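Local coordinates for aminotransferase, class V family protein (Trichomonas vaginalis, PDB 5F8V) that catalyses the reversible transfer of an amino group between O-phospho-L-serine and 2-oxoglutarate, a pyridoxal-phosphate-dependent step of L-serine biosynthesis, at the interface of chains A and B. Sequence-based numbering; all coordinates share one arbitrary frame. Chains: chain A/B, Aminotransferase, class V family protein.

Two patches of one two-fold interface are described here, their C-alpha centres about 16 Å apart. They share no residue, yet much of chain A's share of both comes from residues 21-40, with A:Phe249 of helix 248-263 added in contact 2. Helix 18-26 and the turn after it serve contact 2, the loop beyond serves contact 1, and 3-10 helix 38-40 gives A:Ile39 to contact 2 and A:Glu40 to contact 1. Contact 2 is apolar and lies close to the two-fold axis; contact 1, farther out, adds hydrogen bonds. Together they illustrate how a greasy centre and a polar flank can hold a dimer.

Contact 1: the interface of chains A and B. Residues chain A 34-36, 40; chain B 6, 8, 334-335.
The side-chain amide of B:Asn8 reaches across to the backbone carbonyl of A:Glu40, with ND2 donating to O over 2.7 Å. The acceptor lies almost in the plane of the amide, but the donor approaches from above the carbonyl plane, 41° out of it, and the bond is bent to 143° at the hydrogen. At the other end of the same amide, OD1 accepts a hydrogen bond from the hydroxyl OG1 of B:Thr335 (3.0 Å). One group is thus held at both ends, by a partner from each subunit, a pattern that supports the placement of nitrogen and oxygen and should restrain a flip. Rotation about CA-CB of B:Asn8 puts CG anti to the backbone N (chi1 -169°), directing the amide toward chain A.

A:Met36 closes one face of this amide. Its thioether passes at about a right angle to the B:Asn8 side chain, the sulphur SD lying over the flat group 3.5 Å from CG. An extended chain beyond CG carries the terminal methyl past the amide to B:Leu334, where CE packs against the branch CD1 at a snug 3.5 Å. That same CD1 also lies 3.4 Å from the carbonyl O of A:Ser34, touching both groups of chain A.

A second bond across the interface joins main chains: the N-H of B:Ala6 donates to the carbonyl O of A:Gly35 at 2.9 Å. Behind it, the hydroxyl OG of A:Ser34 accepts from the backbone N of A:Met36 (3.2 Å), a second-shell bond that should steady the turn presenting both the glycine carbonyl and the methionine.

The patch is a loop-to-strand clasp. It ties the N-terminal segment of chain B, around strand 7-8, and the end of strand 333-334 to the loop following helix 18-26 and to 3-10 helix 38-40 of chain A, and its two-fold twin repeats the clasp, helping to hold the aminotransferase as a dimer.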
# COMPACT_ATOMS: atom_id res chain seq x y z
N SER A 34 -17.12 8.37 -16.53
CA SER A 34 -16.67 7.08 -17.08
C SER A 34 -17.70 5.96 -16.91
O SER A 34 -17.63 4.95 -17.60
CB SER A 34 -15.37 6.64 -16.41
OG SER A 34 -15.59 6.28 -15.05
N GLY A 35 -18.63 6.16 -15.98
CA GLY A 35 -19.58 5.14 -15.59
C GLY A 35 -19.12 4.28 -14.42
O GLY A 35 -19.82 3.34 -14.03
N MET A 36 -17.96 4.60 -13.84
CA MET A 36 -17.42 3.83 -12.72
C MET A 36 -16.61 4.69 -11.77
O MET A 36 -16.16 5.78 -12.12
CB MET A 36 -16.58 2.65 -13.25
CG MET A 36 -15.70 2.97 -14.44
SD MET A 36 -15.19 1.51 -15.37
CE MET A 36 -14.37 2.31 -16.74
N GLU A 40 -12.84 1.33 -9.35
CA GLU A 40 -13.21 0.18 -10.19
C GLU A 40 -12.54 0.15 -11.56
O GLU A 40 -12.83 -0.72 -12.38
CB GLU A 40 -14.73 0.14 -10.38
CG GLU A 40 -15.56 0.11 -9.10
CD GLU A 40 -17.00 0.50 -9.35
OE1 GLU A 40 -17.23 1.63 -9.84
OE2 GLU A 40 -17.91 -0.30 -9.06
N ALA B 6 -21.89 2.26 -15.72
CA ALA B 6 -21.61 1.31 -16.81
C ALA B 6 -21.52 -0.12 -16.28
O ALA B 6 -21.41 -0.33 -15.07
CB ALA B 6 -20.31 1.68 -17.51
N ASN B 8 -19.14 -2.95 -15.92
CA ASN B 8 -17.69 -3.01 -15.87
C ASN B 8 -17.20 -4.45 -15.70
O ASN B 8 -17.49 -5.09 -14.69
CB ASN B 8 -17.20 -2.15 -14.70
CG ASN B 8 -15.69 -1.94 -14.71
OD1 ASN B 8 -14.99 -2.28 -15.66
ND2 ASN B 8 -15.20 -1.33 -13.64
N LEU B 334 -17.96 -2.23 -20.48
CA LEU B 334 -16.59 -1.70 -20.45
C LEU B 334 -15.55 -2.74 -20.02
O LEU B 334 -15.87 -3.71 -19.33
CB LEU B 334 -16.51 -0.50 -19.51
CG LEU B 334 -17.43 0.70 -19.78
CD1 LEU B 334 -17.17 1.79 -18.75
CD2 LEU B 334 -17.25 1.26 -21.19
N THR B 335 -14.32 -2.51 -20.45
CA THR B 335 -13.13 -3.26 -20.03
C THR B 335 -13.21 -4.77 -20.36
O THR B 335 -12.81 -5.62 -19.55
CB THR B 335 -12.81 -3.03 -18.52
OG1 THR B 335 -13.32 -1.76 -18.09
CG2 THR B 335 -11.30 -3.08 -18.29

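Contact 2: the interface of chains A and B. Residues chain A 21, 24-25, 28, 39, 249; chain B 21, 25, 28, 249.
A:Met28 and B:Met28 face each other near the two-fold axis, their side chains crossing at a slant and meeting tip to tip. Both begin with CG anti to the backbone N (chi1 179° in chain A, -174° in chain B) and then bend at the next two torsions, folding each thioether back so that its methyl turns toward its twin. The two CE atoms stand 3.2 Å apart, tighter than ordinary methyl packing, and the exact separation deserves caution.

Each methionine also lies alongside the partner's helix. CG of A:Met28 sits against the backbone carbonyl O of B:Leu21, while SD touches that leucine's CD2 branch at 3.9 Å. On the other side of the axis, CG of B:Met28 rests 4.0 Å from CB of A:Leu21. The match is close but not perfect, since B:Met28 buries more surface than its counterpart.

Small residues let the helices come together between these methionines. The methyl CB of A:Ala25 lies over the backbone of B:Ala25, 4.0 Å from its CA, and touches CB of B:Met28 at 3.8 Å; the reciprocal pair, CB of B:Ala25 and CB of A:Met28, is 3.9 Å apart.

The phenyl rings of A:Phe249 and B:Phe249 form a second self-paired contact. Their planes are nearly parallel but displaced, and the side chains point at about a right angle to one another. The overlap is offset toward the rims: CE1 of A:Phe249 lies over the partner's face, near its rim, 3.9 Å from CE2 of B:Phe249.

No nitrogen or oxygen bonds across this patch, which is joined by apolar packing. Helix 18-26 of chain A and helix 18-27 of chain B run in roughly opposite senses and pass each other near A:Ala25 and B:Ala25, the end of each reaching B:Leu21 or A:Leu21 of the other, while the starts of the two helices 248-263 bring the phenylalanines in beside them, making an apolar seam at the dimer axis.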
# COMPACT_ATOMS: atom_id res chain seq x y z
N LEU A 21 -11.91 16.03 0.28
CA LEU A 21 -12.85 15.01 0.74
C LEU A 21 -14.20 15.17 0.03
O LEU A 21 -14.80 14.18 -0.43
CB LEU A 21 -13.01 15.07 2.26
CG LEU A 21 -11.75 14.83 3.11
CD1 LEU A 21 -11.96 15.26 4.55
CD2 LEU A 21 -11.30 13.37 3.04
N ALA A 24 -13.89 14.12 -3.68
CA ALA A 24 -13.83 12.65 -3.76
C ALA A 24 -15.19 11.98 -3.56
O ALA A 24 -15.54 11.05 -4.29
CB ALA A 24 -12.82 12.10 -2.76
N ALA A 25 -15.94 12.45 -2.57
CA ALA A 25 -17.28 11.93 -2.31
C ALA A 25 -18.26 12.21 -3.47
O ALA A 25 -19.04 11.33 -3.85
CB ALA A 25 -17.83 12.50 -1.01
N MET A 28 -17.70 9.75 -6.39
CA MET A 28 -17.37 8.42 -5.87
C MET A 28 -17.96 7.28 -6.69
O MET A 28 -17.34 6.23 -6.81
CB MET A 28 -17.79 8.29 -4.40
CG MET A 28 -17.53 6.94 -3.72
SD MET A 28 -15.80 6.43 -3.68
CE MET A 28 -15.15 7.68 -2.58
N ILE A 39 -12.04 3.74 -8.07
CA ILE A 39 -11.73 2.45 -7.43
C ILE A 39 -11.95 1.22 -8.35
O ILE A 39 -11.31 0.19 -8.16
CB ILE A 39 -12.54 2.28 -6.11
CG1 ILE A 39 -12.11 3.33 -5.07
CG2 ILE A 39 -12.37 0.88 -5.50
CD1 ILE A 39 -13.01 3.39 -3.85
N PHE A 249 -6.35 4.50 -5.80
CA PHE A 249 -7.12 5.48 -5.03
C PHE A 249 -6.21 6.45 -4.27
O PHE A 249 -6.52 7.64 -4.17
CB PHE A 249 -8.12 4.82 -4.08
CG PHE A 249 -9.14 5.77 -3.51
CD1 PHE A 249 -8.95 6.36 -2.27
CD2 PHE A 249 -10.27 6.11 -4.24
CE1 PHE A 249 -9.88 7.25 -1.75
CE2 PHE A 249 -11.21 7.00 -3.73
CZ PHE A 249 -11.01 7.57 -2.48
N LEU B 21 -19.81 2.03 -2.34
CA LEU B 21 -19.42 3.35 -2.85
C LEU B 21 -20.28 4.47 -2.25
O LEU B 21 -19.75 5.52 -1.88
CB LEU B 21 -19.50 3.40 -4.38
CG LEU B 21 -18.50 2.53 -5.16
CD1 LEU B 21 -18.87 2.50 -6.63
CD2 LEU B 21 -17.08 3.04 -4.98
N ALA B 25 -18.99 7.52 0.15
CA ALA B 25 -19.30 8.90 -0.22
C ALA B 25 -19.94 9.67 0.93
O ALA B 25 -19.48 10.75 1.29
CB ALA B 25 -20.21 8.92 -1.44
N MET B 28 -17.64 10.30 4.04
CA MET B 28 -16.29 10.74 3.67
C MET B 28 -15.74 11.86 4.57
O MET B 28 -14.57 11.81 4.92
CB MET B 28 -16.26 11.18 2.20
CG MET B 28 -14.87 11.53 1.67
SD MET B 28 -13.77 10.10 1.57
CE MET B 28 -14.39 9.41 0.04
N PHE B 249 -7.63 3.06 4.60
CA PHE B 249 -8.82 3.16 3.72
C PHE B 249 -9.17 1.81 3.10
O PHE B 249 -10.35 1.42 3.09
CB PHE B 249 -8.66 4.21 2.62
CG PHE B 249 -9.97 4.63 2.00
CD1 PHE B 249 -10.77 5.58 2.62
CD2 PHE B 249 -10.43 4.05 0.83
CE1 PHE B 249 -11.98 5.97 2.06
CE2 PHE B 249 -11.64 4.42 0.27
CZ PHE B 249 -12.42 5.40 0.88